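Local coordinates for AP endonuclease, family protein 2 (Mycobacterium smegmatis, PDB 5TNV) that binds magnesium in a xylose isomerase-like TIM barrel and may act as an endonuclease, at residues M33-N38 with D73-P77; T140-Q144 with Y195-I200; I154-L158 with H301-D305; V228-M234 with K254-R258. All blocks are in the same frame, centred on the assembly; numbering follows the deposited sequence.

Contact 1 (M33-N38 with D73-P77); sequences MLGFGN and DAWVP
Trp75 is covered by Met33 where two neighbouring loops of the TIM barrel meet, the one following strand 29-32 and the one following strand 68-70, at the C-terminal ends of the strands. The main apolar contact is a CH-pi and Met-aromatic one. The Met33 chain folds back through chi2 and chi3 (-66° and -76°), which carries CE over the six-membered ring of Trp75, 3.6 Å from its centroid and almost on the ring normal; SD lies farther out above the same face. The opposite face is covered by Val76 CG2 of its own loop, which leaves the indole held between two aliphatic groups. Phe36 adds its CB, 3.7 Å from Trp75 CD1, and its ring meets the five-membered ring obliquely, the planes at 43°. Toward the metal site, whose magnesium is about 7 Å from the Leu34 side chain, Leu34 CB touches Ala74 CB at 4.2 Å.

Gly37 O lies in the plane of the indole at its edge, 3.2 Å from Trp75 CD1, and also receives a nearly straight CA-H...O contact from Trp75 CA. The indole NE1 is hydrogen-bonded to Gln57 of helix 51-63, which helps to hold the rotation of the ring. One water joins the loops: it accepts from Asn38 ND2 and donates to Asp73 O and, at 2.7 Å, to Trp75 O.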
loop_
_atom_site.group_PDB
_atom_site.type_symbol
_atom_site.label_atom_id
_atom_site.label_comp_id
_atom_site.label_asym_id
_atom_site.label_seq_id
_atom_site.Cartn_x
_atom_site.Cartn_y
_atom_site.Cartn_z
ATOM N N MET A 33 -7.437 16.117 -13.385
ATOM C CA MET A 33 -8.879 16.096 -13.142
ATOM C C MET A 33 -9.634 14.986 -13.881
ATOM O O MET A 33 -10.853 14.919 -13.761
ATOM C CB MET A 33 -9.477 17.460 -13.527
ATOM C CG MET A 33 -8.911 18.607 -12.690
ATOM S SD MET A 33 -9.331 18.550 -10.930
ATOM C CE MET A 33 -11.039 19.107 -10.990
ATOM N N LEU A 34 -8.941 14.097 -14.592
ATOM C CA LEU A 34 -9.671 13.135 -15.435
ATOM C C LEU A 34 -10.552 12.230 -14.548
ATOM O O LEU A 34 -11.616 11.782 -15.051
ATOM C CB LEU A 34 -8.771 12.394 -16.355
ATOM C CG LEU A 34 -7.949 11.293 -15.996
ATOM C CD1 LEU A 34 -8.708 9.971 -15.906
ATOM C CD2 LEU A 34 -6.971 11.044 -17.152
ATOM N N GLY A 35 -10.203 11.952 -13.299
ATOM C CA GLY A 35 -11.009 11.102 -12.488
ATOM C C GLY A 35 -12.385 11.621 -12.203
ATOM O O GLY A 35 -13.274 10.824 -11.812
ATOM N N PHE A 36 -12.634 12.919 -12.369
ATOM C CA PHE A 36 -13.993 13.441 -12.236
ATOM C C PHE A 36 -14.863 13.092 -13.423
ATOM O O PHE A 36 -16.095 13.143 -13.310
ATOM C CB PHE A 36 -13.973 14.959 -12.026
ATOM C CG PHE A 36 -13.469 15.362 -10.644
ATOM C CD1 PHE A 36 -14.280 15.287 -9.534
ATOM C CD2 PHE A 36 -12.189 15.803 -10.458
ATOM C CE1 PHE A 36 -13.813 15.634 -8.262
ATOM C CE2 PHE A 36 -11.687 16.144 -9.193
ATOM C CZ PHE A 36 -12.527 16.075 -8.077
ATOM N N GLY A 37 -14.258 12.802 -14.554
ATOM C CA GLY A 37 -15.006 12.556 -15.780
ATOM C C GLY A 37 -15.765 13.799 -16.224
ATOM O O GLY A 37 -15.580 14.909 -15.730
ATOM N N ASN A 38 -16.648 13.589 -17.193
ATOM C CA ASN A 38 -17.380 14.711 -17.788
ATOM C C ASN A 38 -18.885 14.638 -17.666
ATOM O O ASN A 38 -19.600 15.353 -18.376
ATOM C CB ASN A 38 -16.889 14.983 -19.198
ATOM C CG ASN A 38 -17.192 13.913 -20.155
ATOM O OD1 ASN A 38 -17.993 13.007 -19.898
ATOM N ND2 ASN A 38 -16.545 14.048 -21.313
ATOM N N ASP A 73 -8.703 17.239 -20.908
ATOM C CA ASP A 73 -9.828 17.477 -21.794
ATOM C C ASP A 73 -10.948 16.502 -21.514
ATOM O O ASP A 73 -11.947 16.474 -22.274
ATOM C CB ASP A 73 -9.437 17.419 -23.278
ATOM C CG ASP A 73 -8.932 16.088 -23.715
ATOM O OD1 ASP A 73 -8.845 15.195 -22.875
ATOM O OD2 ASP A 73 -8.587 15.918 -24.908
ATOM N N ALA A 74 -10.896 15.751 -20.411
ATOM C CA ALA A 74 -11.889 14.720 -20.065
ATOM C C ALA A 74 -12.850 15.168 -18.968
ATOM O O ALA A 74 -13.700 14.361 -18.546
ATOM C CB ALA A 74 -11.125 13.459 -19.667
ATOM N N TRP A 75 -12.720 16.402 -18.529
ATOM C CA TRP A 75 -13.531 17.030 -17.476
ATOM C C TRP A 75 -14.209 18.222 -18.165
ATOM O O TRP A 75 -14.834 18.058 -19.241
ATOM C CB TRP A 75 -12.688 17.294 -16.234
ATOM C CG TRP A 75 -13.362 18.040 -15.128
ATOM C CD1 TRP A 75 -14.505 17.703 -14.478
ATOM C CD2 TRP A 75 -12.938 19.268 -14.564
ATOM N NE1 TRP A 75 -14.823 18.642 -13.535
ATOM C CE2 TRP A 75 -13.872 19.622 -13.572
ATOM C CE3 TRP A 75 -11.851 20.144 -14.770
ATOM C CZ2 TRP A 75 -13.766 20.795 -12.815
ATOM C CZ3 TRP A 75 -11.746 21.295 -14.036
ATOM C CH2 TRP A 75 -12.698 21.613 -13.058
ATOM N N VAL A 76 -14.156 19.435 -17.631
ATOM C CA VAL A 76 -14.702 20.614 -18.308
ATOM C C VAL A 76 -13.884 20.863 -19.583
ATOM O O VAL A 76 -12.661 21.043 -19.472
ATOM C CB VAL A 76 -14.657 21.830 -17.374
ATOM C CG1 VAL A 76 -15.093 23.075 -18.118
ATOM C CG2 VAL A 76 -15.475 21.627 -16.105
ATOM N N PRO A 77 -14.505 20.877 -20.751
ATOM C CA PRO A 77 -13.746 20.990 -22.000
ATOM C C PRO A 77 -13.466 22.432 -22.320
ATOM O O PRO A 77 -14.280 23.107 -23.018
ATOM C CB PRO A 77 -14.643 20.329 -23.010
ATOM C CG PRO A 77 -16.038 20.661 -22.516
ATOM C CD PRO A 77 -15.910 20.589 -21.032
HETATM O O HOH W 1 -14.674 16.549 -21.524
#

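Contact 2 (T140-Q144 with Y195-I200); sequences TGFMQ and YEDTYI
Tyr195 CG lies opposite its own backbone N (chi1 -177°), which brings the ring face under Met143 CB, 3.5 Å from the ring centroid and almost on the normal. Met143 chi1 of 54°, with CG between backbone N and carbonyl carbon, and chi2 of -90° place SD obliquely over the same ring in a Met-aromatic contact. Glu196 OE1 lies over the opposite face, and the phenol OH is hydrogen-bonded to Arg107.

The end of strand 137-141 with its following loop meets the loop after strand 189-193 at the C-terminal mouth of the TIM barrel; the side chain of Met143 comes about 3 Å from that of the magnesium ligand Glu193. On the side toward helix 169-185, the edge of Tyr199 meets the face of Phe142 in a T-shaped stack, centroids 5.3 Å apart. Ile200 CG1 lies at the edge of the Phe142 ring, 4.1 Å from CD2 of Phe142, and Thr198 CB packs on Phe142 CB at 3.7 Å. Thr198 OG1 gives a 2.7 Å hydrogen bond to Tyr195 O across a type II beta turn, accepts from Ile200 N as an ST turn, and takes a third bond from a water that in turn accepts from Phe142 N.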
loop_
_atom_site.group_PDB
_atom_site.type_symbol
_atom_site.label_atom_id
_atom_site.label_comp_id
_atom_site.label_asym_id
_atom_site.label_seq_id
_atom_site.Cartn_x
_atom_site.Cartn_y
_atom_site.Cartn_z
ATOM N N THR A 140 0.011 16.224 -25.248
ATOM C CA THR A 140 -0.736 15.378 -26.154
ATOM C C THR A 140 -0.094 13.999 -26.206
ATOM O O THR A 140 1.116 13.861 -26.009
ATOM C CB THR A 140 -0.807 16.061 -27.540
ATOM O OG1 THR A 140 -1.750 15.406 -28.370
ATOM C CG2 THR A 140 0.530 16.081 -28.254
ATOM N N GLY A 141 -0.890 12.986 -26.489
ATOM C CA GLY A 141 -0.369 11.666 -26.714
ATOM C C GLY A 141 -1.143 10.961 -27.813
ATOM O O GLY A 141 -2.055 11.522 -28.411
ATOM N N PHE A 142 -0.760 9.717 -28.044
ATOM C CA PHE A 142 -1.294 8.964 -29.184
ATOM C C PHE A 142 -2.233 7.857 -28.772
ATOM O O PHE A 142 -2.763 7.116 -29.617
ATOM C CB PHE A 142 -0.131 8.476 -30.045
ATOM C CG PHE A 142 0.688 9.621 -30.620
ATOM C CD1 PHE A 142 0.126 10.474 -31.577
ATOM C CD2 PHE A 142 1.981 9.893 -30.197
ATOM C CE1 PHE A 142 0.832 11.558 -32.066
ATOM C CE2 PHE A 142 2.683 10.968 -30.734
ATOM C CZ PHE A 142 2.117 11.781 -31.660
ATOM N N MET A 143 -2.501 7.732 -27.459
ATOM C CA MET A 143 -3.577 6.855 -27.004
ATOM C C MET A 143 -4.892 7.297 -27.664
ATOM O O MET A 143 -5.115 8.472 -27.978
ATOM C CB MET A 143 -3.705 6.836 -25.477
ATOM C CG MET A 143 -3.868 8.187 -24.824
ATOM S SD MET A 143 -2.245 8.911 -24.400
ATOM C CE MET A 143 -2.737 10.550 -23.912
ATOM N N GLN A 144 -5.773 6.331 -27.864
ATOM C CA GLN A 144 -7.101 6.556 -28.448
ATOM C C GLN A 144 -8.161 5.892 -27.582
ATOM O O GLN A 144 -7.868 5.399 -26.496
ATOM C CB GLN A 144 -7.185 6.118 -29.912
ATOM C CG GLN A 144 -6.209 6.837 -30.814
ATOM C CD GLN A 144 -6.422 6.624 -32.271
ATOM O OE1 GLN A 144 -7.464 6.087 -32.700
ATOM N NE2 GLN A 144 -5.489 7.060 -33.095
ATOM N N TYR A 195 3.048 6.242 -23.953
ATOM C CA TYR A 195 1.872 5.383 -23.745
ATOM C C TYR A 195 2.087 4.157 -24.634
ATOM O O TYR A 195 2.556 4.274 -25.774
ATOM C CB TYR A 195 0.582 6.133 -24.025
ATOM C CG TYR A 195 -0.694 5.349 -23.768
ATOM C CD1 TYR A 195 -1.145 4.412 -24.704
ATOM C CD2 TYR A 195 -1.437 5.520 -22.624
ATOM C CE1 TYR A 195 -2.283 3.668 -24.507
ATOM C CE2 TYR A 195 -2.619 4.813 -22.424
ATOM C CZ TYR A 195 -3.025 3.899 -23.339
ATOM O OH TYR A 195 -4.216 3.212 -23.141
ATOM N N GLU A 196 1.709 3.007 -24.138
ATOM C CA GLU A 196 1.902 1.727 -24.817
ATOM C C GLU A 196 1.212 1.670 -26.171
ATOM O O GLU A 196 0.120 2.192 -26.415
ATOM C CB GLU A 196 1.401 0.601 -23.903
ATOM C CG GLU A 196 -0.036 0.706 -23.426
ATOM C CD GLU A 196 -0.270 1.492 -22.153
ATOM O OE1 GLU A 196 0.480 2.427 -21.843
ATOM O OE2 GLU A 196 -1.256 1.180 -21.409
ATOM N N ASP A 197 1.889 0.964 -27.071
ATOM C CA ASP A 197 1.323 0.611 -28.382
ATOM C C ASP A 197 1.184 1.821 -29.286
ATOM O O ASP A 197 0.410 1.776 -30.259
ATOM C CB ASP A 197 0.020 -0.174 -28.255
ATOM C CG ASP A 197 0.099 -1.374 -27.333
ATOM O OD1 ASP A 197 1.142 -2.092 -27.365
ATOM O OD2 ASP A 197 -0.865 -1.589 -26.558
ATOM N N THR A 198 1.936 2.872 -28.990
ATOM C CA THR A 198 1.972 4.093 -29.791
ATOM C C THR A 198 3.349 4.352 -30.356
ATOM O O THR A 198 4.331 3.662 -30.017
ATOM C CB THR A 198 1.519 5.342 -28.995
ATOM O OG1 THR A 198 2.542 5.758 -28.077
ATOM C CG2 THR A 198 0.178 5.117 -28.299
ATOM N N TYR A 199 3.461 5.419 -31.160
ATOM C CA TYR A 199 4.753 5.834 -31.688
ATOM C C TYR A 199 5.804 6.041 -30.603
ATOM O O TYR A 199 6.998 5.989 -30.898
ATOM C CB TYR A 199 4.658 7.158 -32.506
ATOM C CG TYR A 199 3.632 7.075 -33.633
ATOM C CD1 TYR A 199 3.729 6.102 -34.646
ATOM C CD2 TYR A 199 2.561 7.954 -33.685
ATOM C CE1 TYR A 199 2.802 6.029 -35.659
ATOM C CE2 TYR A 199 1.625 7.860 -34.677
ATOM C CZ TYR A 199 1.743 6.921 -35.674
ATOM O OH TYR A 199 0.750 6.850 -36.616
ATOM N N ILE A 200 5.365 6.354 -29.389
ATOM C CA ILE A 200 6.261 6.670 -28.277
ATOM C C ILE A 200 5.985 5.718 -27.096
ATOM O O ILE A 200 5.976 6.096 -25.926
ATOM C CB ILE A 200 6.206 8.173 -27.916
ATOM C CG1 ILE A 200 4.802 8.627 -27.521
ATOM C CG2 ILE A 200 6.795 8.983 -29.084
ATOM C CD1 ILE A 200 4.714 10.088 -27.098
HETATM O O HOH W 2 1.426 8.277 -26.906
#

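Contact 3 (I154-L158 with H301-D305); sequences IWFWL and HYGSD
Tyr302 OH shares a 2.7 Å hydrogen bond with a water, and that water takes a weak one from Phe156 N, bridging the two segments. Most of the rest is aromatic and gathers round the Tyr302 ring. Phe156 stands over one face of that ring in a T-shaped stack: its CD2-CE2 edge points at the phenol, with the centroids 4.9 Å apart and the planes at 84°. CD2 comes within 3.7 Å of Tyr302 CZ, while CE2 lies over the ring centre. With chi1 65°, Phe156 CG lies between backbone N and carbonyl carbon, and the ring edge is brought over the phenol.

Trp155 meets the same phenol edge to edge, CE3 lying in the Tyr302 plane 3.8 Å from CE1 of Tyr302. The rim of its six-membered ring continues onto the backbone, where CZ3 is 3.8 Å from Gly303 CA, a close fit made against a residue without a side chain. Trp157 approaches obliquely, its CZ3 3.8 Å from Tyr302 CD1. The three aromatic residues also pack on one another: Trp157 CZ2 lies over a face of Trp155, and Trp157 CE3 over the centre of Phe156.

Partners beyond the two loops extend the cluster. Arg107 makes a cation-pi contact with Phe156, and Tyr278 of the second subunit meets Trp155 edge-to-face. Asp305, the N-cap of helix 306-325, forms a salt bridge with Arg282 of that subunit. The cluster thus lies beside a subunit interface and at the C-terminal mouth of the TIM barrel, with the Tyr302 side chain about 8 Å from the bound magnesium.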
loop_
_atom_site.group_PDB
_atom_site.type_symbol
_atom_site.label_atom_id
_atom_site.label_comp_id
_atom_site.label_asym_id
_atom_site.label_seq_id
_atom_site.Cartn_x
_atom_site.Cartn_y
_atom_site.Cartn_z
ATOM N N ILE A 154 -10.737 -6.123 -16.078
ATOM C CA ILE A 154 -10.501 -5.571 -14.736
ATOM C C ILE A 154 -9.675 -4.278 -14.793
ATOM O O ILE A 154 -9.914 -3.356 -14.019
ATOM C CB ILE A 154 -9.878 -6.673 -13.882
ATOM C CG1 ILE A 154 -10.984 -7.714 -13.529
ATOM C CG2 ILE A 154 -9.197 -6.134 -12.616
ATOM C CD1 ILE A 154 -10.449 -9.016 -12.962
ATOM N N TRP A 155 -8.742 -4.213 -15.738
ATOM C CA TRP A 155 -8.034 -2.993 -16.076
ATOM C C TRP A 155 -7.937 -2.927 -17.603
ATOM O O TRP A 155 -7.659 -3.952 -18.243
ATOM C CB TRP A 155 -6.652 -2.924 -15.531
ATOM C CG TRP A 155 -6.469 -2.991 -14.061
ATOM C CD1 TRP A 155 -5.819 -3.990 -13.364
ATOM C CD2 TRP A 155 -6.862 -2.010 -13.105
ATOM N NE1 TRP A 155 -5.826 -3.663 -12.026
ATOM C CE2 TRP A 155 -6.445 -2.448 -11.843
ATOM C CE3 TRP A 155 -7.526 -0.784 -13.206
ATOM C CZ2 TRP A 155 -6.679 -1.682 -10.686
ATOM C CZ3 TRP A 155 -7.762 -0.036 -12.077
ATOM C CH2 TRP A 155 -7.326 -0.510 -10.826
ATOM N N PHE A 156 -8.027 -1.713 -18.169
ATOM C CA PHE A 156 -8.006 -1.630 -19.642
ATOM C C PHE A 156 -6.713 -2.169 -20.221
ATOM O O PHE A 156 -6.705 -2.626 -21.365
ATOM C CB PHE A 156 -8.289 -0.199 -20.104
ATOM C CG PHE A 156 -7.245 0.847 -19.728
ATOM C CD1 PHE A 156 -6.078 0.985 -20.461
ATOM C CD2 PHE A 156 -7.468 1.719 -18.653
ATOM C CE1 PHE A 156 -5.139 1.960 -20.122
ATOM C CE2 PHE A 156 -6.542 2.689 -18.321
ATOM C CZ PHE A 156 -5.378 2.784 -19.071
ATOM N N TRP A 157 -5.603 -2.036 -19.492
ATOM C CA TRP A 157 -4.299 -2.403 -20.022
ATOM C C TRP A 157 -4.081 -3.907 -20.045
ATOM O O TRP A 157 -3.019 -4.362 -20.535
ATOM C CB TRP A 157 -3.163 -1.720 -19.257
ATOM C CG TRP A 157 -3.144 -2.015 -17.790
ATOM C CD1 TRP A 157 -2.686 -3.134 -17.158
ATOM C CD2 TRP A 157 -3.616 -1.135 -16.745
ATOM N NE1 TRP A 157 -2.843 -3.036 -15.808
ATOM C CE2 TRP A 157 -3.414 -1.805 -15.515
ATOM C CE3 TRP A 157 -4.214 0.121 -16.744
ATOM C CZ2 TRP A 157 -3.757 -1.231 -14.300
ATOM C CZ3 TRP A 157 -4.554 0.694 -15.548
ATOM C CH2 TRP A 157 -4.330 0.004 -14.341
ATOM N N LEU A 158 -5.037 -4.708 -19.589
ATOM C CA LEU A 158 -4.884 -6.154 -19.624
ATOM C C LEU A 158 -5.024 -6.732 -21.013
ATOM O O LEU A 158 -4.612 -7.885 -21.204
ATOM C CB LEU A 158 -5.864 -6.820 -18.656
ATOM C CG LEU A 158 -5.668 -6.475 -17.200
ATOM C CD1 LEU A 158 -6.710 -7.196 -16.329
ATOM C CD2 LEU A 158 -4.253 -6.797 -16.687
ATOM N N HIS A 301 -3.596 9.028 -11.480
ATOM C CA HIS A 301 -3.673 7.692 -10.847
ATOM C C HIS A 301 -4.948 7.044 -11.292
ATOM O O HIS A 301 -5.973 7.194 -10.549
ATOM C CB HIS A 301 -3.626 7.838 -9.350
ATOM C CG HIS A 301 -3.415 6.571 -8.594
ATOM N ND1 HIS A 301 -2.181 5.985 -8.405
ATOM C CD2 HIS A 301 -4.322 5.775 -7.944
ATOM C CE1 HIS A 301 -2.342 4.924 -7.684
ATOM N NE2 HIS A 301 -3.636 4.754 -7.370
ATOM N N TYR A 302 -4.934 6.271 -12.310
ATOM C CA TYR A 302 -6.126 5.551 -12.796
ATOM C C TYR A 302 -6.499 4.471 -11.794
ATOM O O TYR A 302 -5.670 3.672 -11.371
ATOM C CB TYR A 302 -5.847 4.973 -14.163
ATOM C CG TYR A 302 -7.091 4.342 -14.754
ATOM C CD1 TYR A 302 -7.397 2.996 -14.534
ATOM C CD2 TYR A 302 -7.986 5.054 -15.541
ATOM C CE1 TYR A 302 -8.509 2.405 -15.058
ATOM C CE2 TYR A 302 -9.122 4.455 -16.080
ATOM C CZ TYR A 302 -9.393 3.131 -15.831
ATOM O OH TYR A 302 -10.489 2.512 -16.345
ATOM N N GLY A 303 -7.768 4.392 -11.470
ATOM C CA GLY A 303 -8.279 3.374 -10.575
ATOM C C GLY A 303 -8.073 3.731 -9.123
ATOM O O GLY A 303 -7.500 4.743 -8.748
ATOM N N SER A 304 -8.602 2.839 -8.266
ATOM C CA SER A 304 -8.513 2.999 -6.837
ATOM C C SER A 304 -9.085 4.359 -6.433
ATOM O O SER A 304 -9.955 4.900 -7.116
ATOM C CB SER A 304 -7.053 2.756 -6.418
ATOM O OG SER A 304 -6.868 2.756 -5.003
ATOM N N ASP A 305 -8.631 4.931 -5.315
ATOM C CA ASP A 305 -9.053 6.299 -4.958
ATOM C C ASP A 305 -8.089 7.243 -5.666
ATOM O O ASP A 305 -7.068 7.673 -5.108
ATOM C CB ASP A 305 -9.074 6.532 -3.462
ATOM C CG ASP A 305 -9.442 7.944 -3.093
ATOM O OD1 ASP A 305 -9.723 8.809 -3.961
ATOM O OD2 ASP A 305 -9.455 8.222 -1.859
HETATM O O HOH W 3 -10.039 -0.157 -16.737
#

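Contact 4 (V228-M234 with K254-R258); sequences VRLHRPM and KNYSR
Arg258 turns the edge of its guanidinium to three carbonyl oxygens of the facing loop. NH1 donates to Leu230 O at 2.8 Å, in the carbonyl plane, and to Val228 O at 2.9 Å, where it sits above the carbonyl plane by 42°. NH2 donates to Arg232 O at 2.8 Å and also to a water that accepts from Met234 N. A second water accepts from NE and donates to Met234 O, which leaves every nitrogen of the group engaged and its rotation fixed. CG opposite the backbone N (chi1 178°) and an extended chain to NE bring the guanidinium into the curve of the loop.

Two residues back on the strand, Tyr256 OH accepts from Arg229 NH1 at 3.0 Å, and Arg229 NH2 forms a salt bridge with Glu196. Here the loop after helix 225-228 meets strand 251-261 at the mouth of the TIM barrel. Next to it is the metal site: Lys254 NZ is paired with Asp223, a magnesium ligand, and with Glu300.

The aliphatic part of Arg229 runs beside Tyr256, with CB 3.5 Å from the ring centroid and over its centre. Its guanidinium plane is turned 78° from that ring. Met234 CB rests on one face of the Arg258 guanidinium, 3.5 Å from NH2, and Val228 CG1 packs against Arg258 CD at 4.1 Å.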
loop_
_atom_site.group_PDB
_atom_site.type_symbol
_atom_site.label_atom_id
_atom_site.label_comp_id
_atom_site.label_asym_id
_atom_site.label_seq_id
_atom_site.Cartn_x
_atom_site.Cartn_y
_atom_site.Cartn_z
ATOM N N VAL A 228 5.131 0.266 -16.762
ATOM C CA VAL A 228 5.441 -0.610 -15.639
ATOM C C VAL A 228 4.253 -1.494 -15.277
ATOM O O VAL A 228 4.434 -2.626 -14.797
ATOM C CB VAL A 228 5.917 0.257 -14.457
ATOM C CG1 VAL A 228 5.965 -0.499 -13.143
ATOM C CG2 VAL A 228 7.250 0.926 -14.776
ATOM N N ARG A 229 3.022 -1.029 -15.498
ATOM C CA ARG A 229 1.819 -1.807 -15.145
ATOM C C ARG A 229 1.610 -2.974 -16.080
ATOM O O ARG A 229 0.771 -3.851 -15.761
ATOM C CB ARG A 229 0.606 -0.885 -15.185
ATOM C CG ARG A 229 0.195 -0.417 -16.598
ATOM C CD ARG A 229 -0.641 0.820 -16.532
ATOM N NE ARG A 229 -0.971 1.333 -17.856
ATOM C CZ ARG A 229 -1.645 2.462 -18.049
ATOM N NH1 ARG A 229 -2.155 3.131 -17.026
ATOM N NH2 ARG A 229 -1.820 2.897 -19.304
ATOM N N LEU A 230 2.246 -3.029 -17.252
ATOM C CA LEU A 230 1.853 -3.959 -18.287
ATOM C C LEU A 230 2.353 -5.376 -18.009
ATOM O O LEU A 230 3.460 -5.605 -17.507
ATOM C CB LEU A 230 2.405 -3.506 -19.628
ATOM C CG LEU A 230 1.916 -2.127 -20.089
ATOM C CD1 LEU A 230 2.653 -1.702 -21.355
ATOM C CD2 LEU A 230 0.418 -2.114 -20.289
ATOM N N HIS A 231 1.543 -6.359 -18.430
ATOM C CA HIS A 231 1.878 -7.766 -18.269
ATOM C C HIS A 231 2.705 -8.261 -19.447
ATOM O O HIS A 231 2.295 -9.165 -20.196
ATOM C CB HIS A 231 0.588 -8.576 -18.052
ATOM C CG HIS A 231 -0.209 -8.182 -16.876
ATOM N ND1 HIS A 231 -1.040 -9.099 -16.243
ATOM C CD2 HIS A 231 -0.372 -7.025 -16.190
ATOM C CE1 HIS A 231 -1.667 -8.518 -15.239
ATOM N NE2 HIS A 231 -1.274 -7.260 -15.195
ATOM N N ARG A 232 3.870 -7.656 -19.611
ATOM C CA ARG A 232 4.773 -7.937 -20.716
ATOM C C ARG A 232 6.177 -7.645 -20.212
ATOM O O ARG A 232 6.333 -6.865 -19.243
ATOM C CB ARG A 232 4.450 -7.107 -21.972
ATOM C CG ARG A 232 4.798 -5.672 -21.845
ATOM C CD ARG A 232 4.619 -4.848 -23.100
ATOM N NE ARG A 232 3.227 -4.649 -23.483
ATOM C CZ ARG A 232 2.964 -3.750 -24.423
ATOM N NH1 ARG A 232 3.841 -3.017 -25.100
ATOM N NH2 ARG A 232 1.692 -3.570 -24.729
ATOM N N PRO A 233 7.202 -8.174 -20.865
ATOM C CA PRO A 233 8.593 -7.813 -20.503
ATOM C C PRO A 233 8.793 -6.336 -20.596
ATOM O O PRO A 233 8.249 -5.652 -21.501
ATOM C CB PRO A 233 9.402 -8.544 -21.561
ATOM C CG PRO A 233 8.579 -9.657 -22.032
ATOM C CD PRO A 233 7.140 -9.188 -21.938
ATOM N N MET A 234 9.579 -5.813 -19.651
ATOM C CA MET A 234 9.790 -4.351 -19.565
ATOM C C MET A 234 11.152 -4.147 -18.922
ATOM O O MET A 234 11.438 -4.768 -17.878
ATOM C CB MET A 234 8.698 -3.667 -18.738
ATOM C CG MET A 234 8.416 -2.164 -18.842
ATOM S SD MET A 234 8.315 -1.608 -20.535
ATOM C CE MET A 234 6.784 -2.428 -20.945
ATOM N N LYS A 254 3.243 8.461 -11.742
ATOM C CA LYS A 254 2.420 7.477 -11.021
ATOM C C LYS A 254 3.216 6.189 -10.885
ATOM O O LYS A 254 4.199 5.939 -11.592
ATOM C CB LYS A 254 1.064 7.253 -11.692
ATOM C CG LYS A 254 1.098 6.689 -13.089
ATOM C CD LYS A 254 -0.293 6.308 -13.585
ATOM C CE LYS A 254 -0.364 5.876 -15.052
ATOM N NZ LYS A 254 -0.168 7.030 -15.963
ATOM N N ASN A 255 2.725 5.308 -9.991
ATOM C CA ASN A 255 3.418 4.072 -9.695
ATOM C C ASN A 255 2.443 2.884 -9.596
ATOM O O ASN A 255 1.233 3.040 -9.405
ATOM C CB ASN A 255 4.257 4.192 -8.416
ATOM C CG ASN A 255 5.556 3.419 -8.385
ATOM O OD1 ASN A 255 5.831 2.602 -9.299
ATOM N ND2 ASN A 255 6.364 3.647 -7.383
ATOM N N TYR A 256 3.028 1.706 -9.685
ATOM C CA TYR A 256 2.349 0.424 -9.614
ATOM C C TYR A 256 3.254 -0.566 -8.919
ATOM O O TYR A 256 4.473 -0.524 -9.176
ATOM C CB TYR A 256 2.060 -0.173 -11.001
ATOM C CG TYR A 256 1.121 0.648 -11.819
ATOM C CD1 TYR A 256 1.531 1.762 -12.539
ATOM C CD2 TYR A 256 -0.240 0.316 -11.893
ATOM C CE1 TYR A 256 0.667 2.517 -13.279
ATOM C CE2 TYR A 256 -1.133 1.060 -12.642
ATOM C CZ TYR A 256 -0.681 2.191 -13.347
ATOM O OH TYR A 256 -1.509 2.950 -14.125
ATOM N N SER A 257 2.739 -1.477 -8.082
ATOM C CA SER A 257 3.511 -2.689 -7.833
ATOM C C SER A 257 3.693 -3.409 -9.174
ATOM O O SER A 257 2.855 -3.279 -10.074
ATOM C CB SER A 257 2.814 -3.591 -6.834
ATOM O OG SER A 257 1.540 -3.969 -7.309
ATOM N N ARG A 258 4.747 -4.222 -9.251
ATOM C CA ARG A 258 5.002 -5.038 -10.444
ATOM C C ARG A 258 5.542 -6.375 -9.950
ATOM O O ARG A 258 6.444 -6.388 -9.095
ATOM C CB ARG A 258 5.999 -4.371 -11.370
ATOM C CG ARG A 258 6.366 -5.162 -12.619
ATOM C CD ARG A 258 7.243 -4.361 -13.571
ATOM N NE ARG A 258 7.687 -5.134 -14.719
ATOM C CZ ARG A 258 6.928 -5.460 -15.772
ATOM N NH1 ARG A 258 5.694 -5.005 -15.874
ATOM N NH2 ARG A 258 7.455 -6.245 -16.699
HETATM O O HOH W 4 10.461 -4.818 -15.264
HETATM O O HOH W 5 10.078 -7.643 -17.404
#

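From the N terminus, contact 1 closes first, joining the loops after the first two barrel strands across helix 51-63. It stays apart from the rest, its nearest atoms about 5 Å from contact 3. Contact 2 opens at the end of strand 137-141 and closes after strand 189-193. Contact 3 opens between these segments and closes only after strand 297-299, so contacts 2 and 3 cross; contact 4 nests inside the long loop that contact 3 closes. The last three touch: Asp197 of contact 2 forms a salt bridge with Arg232 of contact 4, Tyr195 OH of contact 2 packs on Phe156 of contact 3, and Phe156 and Trp157 pack on Arg229 of contact 4.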